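Local coordinates for fusion protein of Nuclear RNA export factor 2 and Protein panoramix (Drosophila melanogaster, PDB 6IEW), which joins the Panoramix-binding UBA-type domain of Nxf2, part of an effector complex for piRNA-guided cotranscriptional transposon silencing, to the Panoramix segment that it recognises, at residues Thr24-Thr27 with Ser28-Glu32; His51-Pro54 with Asp55-Ala59. All coordinates share one frame; numbering follows the deposited sequence. Where two conformers were deposited one is given.

Contact 1 (Thr24-Thr27 with Ser28-Glu32); sequences TWVT and SIVEE
Thr24 offers its carbonyl O to Ser28 N at 3.3 Å, a weak bond, the first of four i to i+4 alpha-helical pairings across this part of helix 23-32, in the Nxf2 UBA (TAP-C) part of the engineered fusion. One residue on, Trp25 O accepts the firmer bond from Ile29 N (3.0 Å), the donor lying 28° out of the carbonyl plane. Ile29 also lays its own chain over that oxygen: chi1 of -64° sets CG1 beside the backbone N, and CG1 comes within 3.3 Å of Trp25 O. Val26 repeats the pattern with Val30, whose N bonds to Val26 O while CG2 of Val30 lies 3.3 Å from the same oxygen. Their side chains meet more loosely, CG1 of Val26 standing 4.2 Å from CG2 of Val30. This buried ridge faces helix 4-19, where Val26 rests on Leu12 and Gln16, and both Ile29 and Val30 touch Phe15. Thr27 belongs to the more polar flank. Its OG1 is hydrogen-bonded back to Ser23 O, which leaves the methyl to meet Glu31. The Thr27 and Glu31 side chains run alongside each other, pointing the same way, and the carboxylate is met by a methyl group instead of a hydroxyl: Thr27 CG2 lies 3.7 Å from Glu31 CD.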
# COMPACT_ATOMS: atom_id res chain seq x y z
N THR A 24 -2.20 -10.53 -0.60
CA THR A 24 -2.87 -10.88 0.65
C THR A 24 -3.02 -9.67 1.56
O THR A 24 -4.09 -9.45 2.15
CB THR A 24 -2.06 -11.97 1.37
OG1 THR A 24 -1.74 -13.00 0.43
CG2 THR A 24 -2.87 -12.56 2.51
N TRP A 25 -1.96 -8.87 1.70
CA TRP A 25 -2.07 -7.70 2.56
C TRP A 25 -2.68 -6.51 1.85
O TRP A 25 -3.25 -5.63 2.51
CB TRP A 25 -0.72 -7.36 3.21
CG TRP A 25 -0.62 -7.99 4.56
CD1 TRP A 25 -0.94 -7.42 5.76
CD2 TRP A 25 -0.23 -9.34 4.84
NE1 TRP A 25 -0.75 -8.33 6.77
CE2 TRP A 25 -0.32 -9.52 6.23
CE3 TRP A 25 0.19 -10.41 4.04
CZ2 TRP A 25 0.00 -10.72 6.85
CZ3 TRP A 25 0.51 -11.61 4.66
CH2 TRP A 25 0.41 -11.75 6.04
N VAL A 26 -2.59 -6.46 0.52
CA VAL A 26 -3.32 -5.45 -0.24
C VAL A 26 -4.81 -5.56 0.02
O VAL A 26 -5.48 -4.57 0.34
CB VAL A 26 -2.98 -5.57 -1.74
CG1 VAL A 26 -3.86 -4.64 -2.57
CG2 VAL A 26 -1.51 -5.29 -1.97
N THR A 27 -5.36 -6.78 -0.07
CA THR A 27 -6.77 -6.98 0.21
C THR A 27 -7.12 -6.57 1.63
O THR A 27 -8.09 -5.85 1.87
CB THR A 27 -7.14 -8.44 -0.01
OG1 THR A 27 -6.89 -8.81 -1.37
CG2 THR A 27 -8.62 -8.68 0.32
N SER A 28 -6.31 -7.01 2.60
CA SER A 28 -6.59 -6.74 4.00
C SER A 28 -6.66 -5.24 4.28
O SER A 28 -7.61 -4.74 4.88
CB SER A 28 -5.52 -7.40 4.87
OG SER A 28 -5.65 -7.02 6.22
N ILE A 29 -5.65 -4.50 3.82
CA ILE A 29 -5.56 -3.08 4.16
C ILE A 29 -6.57 -2.26 3.38
O ILE A 29 -7.23 -1.38 3.94
CB ILE A 29 -4.11 -2.59 3.97
CG1 ILE A 29 -3.18 -3.33 4.94
CG2 ILE A 29 -4.03 -1.08 4.18
CD1 ILE A 29 -1.71 -3.10 4.67
N VAL A 30 -6.70 -2.52 2.08
CA VAL A 30 -7.62 -1.74 1.25
C VAL A 30 -9.06 -1.94 1.72
O VAL A 30 -9.84 -0.98 1.81
CB VAL A 30 -7.43 -2.09 -0.24
CG1 VAL A 30 -8.57 -1.54 -1.08
CG2 VAL A 30 -6.09 -1.55 -0.72
N GLU A 31 -9.44 -3.18 2.03
CA GLU A 31 -10.80 -3.43 2.49
C GLU A 31 -11.04 -2.79 3.86
O GLU A 31 -12.12 -2.23 4.10
CB GLU A 31 -11.11 -4.93 2.51
CG GLU A 31 -11.23 -5.53 1.12
CD GLU A 31 -11.75 -6.95 1.12
OE1 GLU A 31 -11.80 -7.58 2.20
OE2 GLU A 31 -12.12 -7.44 0.03
N GLU A 32 -10.06 -2.86 4.76
CA GLU A 32 -10.22 -2.25 6.07
C GLU A 32 -10.36 -0.73 5.97
O GLU A 32 -11.04 -0.12 6.80
CB GLU A 32 -9.07 -2.65 6.99
CG GLU A 32 -9.22 -2.18 8.44
CD GLU A 32 -8.07 -2.62 9.33
OE1 GLU A 32 -7.47 -3.68 9.06
OE2 GLU A 32 -7.76 -1.89 10.29

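Contact 2 (His51-Pro54 with Asp55-Ala59); sequences HEIP and DLAFA
Ile53 drives its CG2 methyl into the buried side of this turn, where it meets both Ala57 CB and the far end of the Phe58 ring, lying 3.8 Å from Phe58 CZ. The two larger side chains cross at about a right angle. With CG1 beside its backbone N (chi1 -54°), Ile53 has CG2 anti to that N, the branch that reaches the ring. Ala57 CB also sits 3.3 Å from Pro54 O, next to the backbone bond that closes the turn. That bond, Ala57 N to Pro54 O at 3.0 Å, is the i to i+3 link of the short 3-10 segment 55-57 in the Nxf2 UBA (TAP-C) part of the fusion; the donor stands well above the carbonyl plane, 60° out of it. Asp55 O continues the pattern by accepting Phe58 N, and also lies in plane at the ring edge of Phe58. Between the two segments packing is looser on the exposed flank, where Leu56 CG approaches Pro54 CB only to 4.1 Å; Leu56 also packs on Trp25. Asp55, also exposed, turns its carboxylate elsewhere, OD1 forming a salt bridge with Arg74 of the Panoramix part; the same Arg74 NH2 is hydrogen-bonded to Ile53 O.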
# COMPACT_ATOMS: atom_id res chain seq x y z
N HIS A 51 3.98 -3.04 14.22
CA HIS A 51 4.50 -4.39 14.04
C HIS A 51 3.42 -5.38 13.60
O HIS A 51 3.45 -6.56 13.97
CB HIS A 51 5.28 -4.88 15.26
CG HIS A 51 6.48 -4.05 15.56
ND1 HIS A 51 7.51 -3.88 14.65
CD2 HIS A 51 6.81 -3.32 16.65
CE1 HIS A 51 8.43 -3.09 15.18
NE2 HIS A 51 8.03 -2.73 16.38
N GLU A 52 2.48 -4.91 12.79
CA GLU A 52 1.41 -5.75 12.27
C GLU A 52 1.60 -6.13 10.81
O GLU A 52 0.74 -6.82 10.25
CB GLU A 52 0.05 -5.07 12.48
CG GLU A 52 -0.41 -5.07 13.94
CD GLU A 52 -1.50 -4.06 14.22
OE1 GLU A 52 -1.96 -3.39 13.27
OE2 GLU A 52 -1.90 -3.93 15.40
N ILE A 53 2.70 -5.72 10.19
CA ILE A 53 3.00 -6.10 8.81
C ILE A 53 4.18 -7.07 8.81
O ILE A 53 5.33 -6.65 9.01
CB ILE A 53 3.31 -4.87 7.94
CG1 ILE A 53 2.17 -3.85 8.02
CG2 ILE A 53 3.53 -5.30 6.48
CD1 ILE A 53 0.87 -4.31 7.40
N PRO A 54 3.95 -8.36 8.60
CA PRO A 54 5.07 -9.32 8.61
C PRO A 54 6.06 -9.03 7.49
O PRO A 54 5.71 -8.45 6.46
CB PRO A 54 4.38 -10.67 8.38
CG PRO A 54 2.95 -10.45 8.80
CD PRO A 54 2.65 -9.03 8.43
N ASP A 55 7.31 -9.46 7.71
CA ASP A 55 8.32 -9.40 6.66
C ASP A 55 7.80 -10.02 5.36
O ASP A 55 8.03 -9.47 4.27
CB ASP A 55 9.58 -10.16 7.09
CG ASP A 55 10.50 -9.33 7.97
OD1 ASP A 55 10.13 -8.21 8.38
OD2 ASP A 55 11.62 -9.82 8.24
N LEU A 56 7.11 -11.15 5.45
CA LEU A 56 6.67 -11.85 4.25
C LEU A 56 5.60 -11.10 3.47
O LEU A 56 5.28 -11.50 2.35
CB LEU A 56 6.21 -13.28 4.57
CG LEU A 56 5.05 -13.56 5.52
CD1 LEU A 56 3.69 -13.20 4.93
CD2 LEU A 56 5.06 -15.03 5.91
N ALA A 57 5.03 -10.03 4.04
CA ALA A 57 4.06 -9.25 3.30
C ALA A 57 4.68 -8.44 2.18
O ALA A 57 3.95 -7.93 1.33
CB ALA A 57 3.28 -8.33 4.25
N PHE A 58 6.00 -8.30 2.15
CA PHE A 58 6.66 -7.47 1.16
C PHE A 58 7.07 -8.31 -0.04
O PHE A 58 7.79 -9.31 0.11
CB PHE A 58 7.85 -6.74 1.78
CG PHE A 58 7.44 -5.76 2.84
CD1 PHE A 58 6.97 -4.51 2.48
CD2 PHE A 58 7.46 -6.11 4.18
CE1 PHE A 58 6.56 -3.61 3.44
CE2 PHE A 58 7.05 -5.21 5.14
CZ PHE A 58 6.60 -3.96 4.77
N ALA A 59 6.59 -7.92 -1.21
CA ALA A 59 6.85 -8.65 -2.44
C ALA A 59 8.31 -8.55 -2.83
O ALA A 59 9.03 -7.62 -2.46
CB ALA A 59 5.98 -8.10 -3.57

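In the fold
Contact 1 comes first along the chain, on helix 23-32; contact 2 follows helix 37-49, in the loop that closes the Nxf2 UBA part. Their centres are about 12 Å apart, yet they meet directly. Trp25 of contact 1 spreads across Pro54, Leu56 and Ala57, with CZ2 reaching Pro54 CD at 3.5 Å, while Ile29 CD1 packs on Ile53 CD1 at 3.9 Å. The closing loop is thereby folded back onto the second helix of the domain. Contact 2 also touches the Panoramix helix 70-93 through Arg74 and Ala77, so in this engineered fusion the loop touches both helix 23-32 and the Panoramix part; the UBA (TAP-C) domain of Nxf2 is the one that mediates binding to Panoramix.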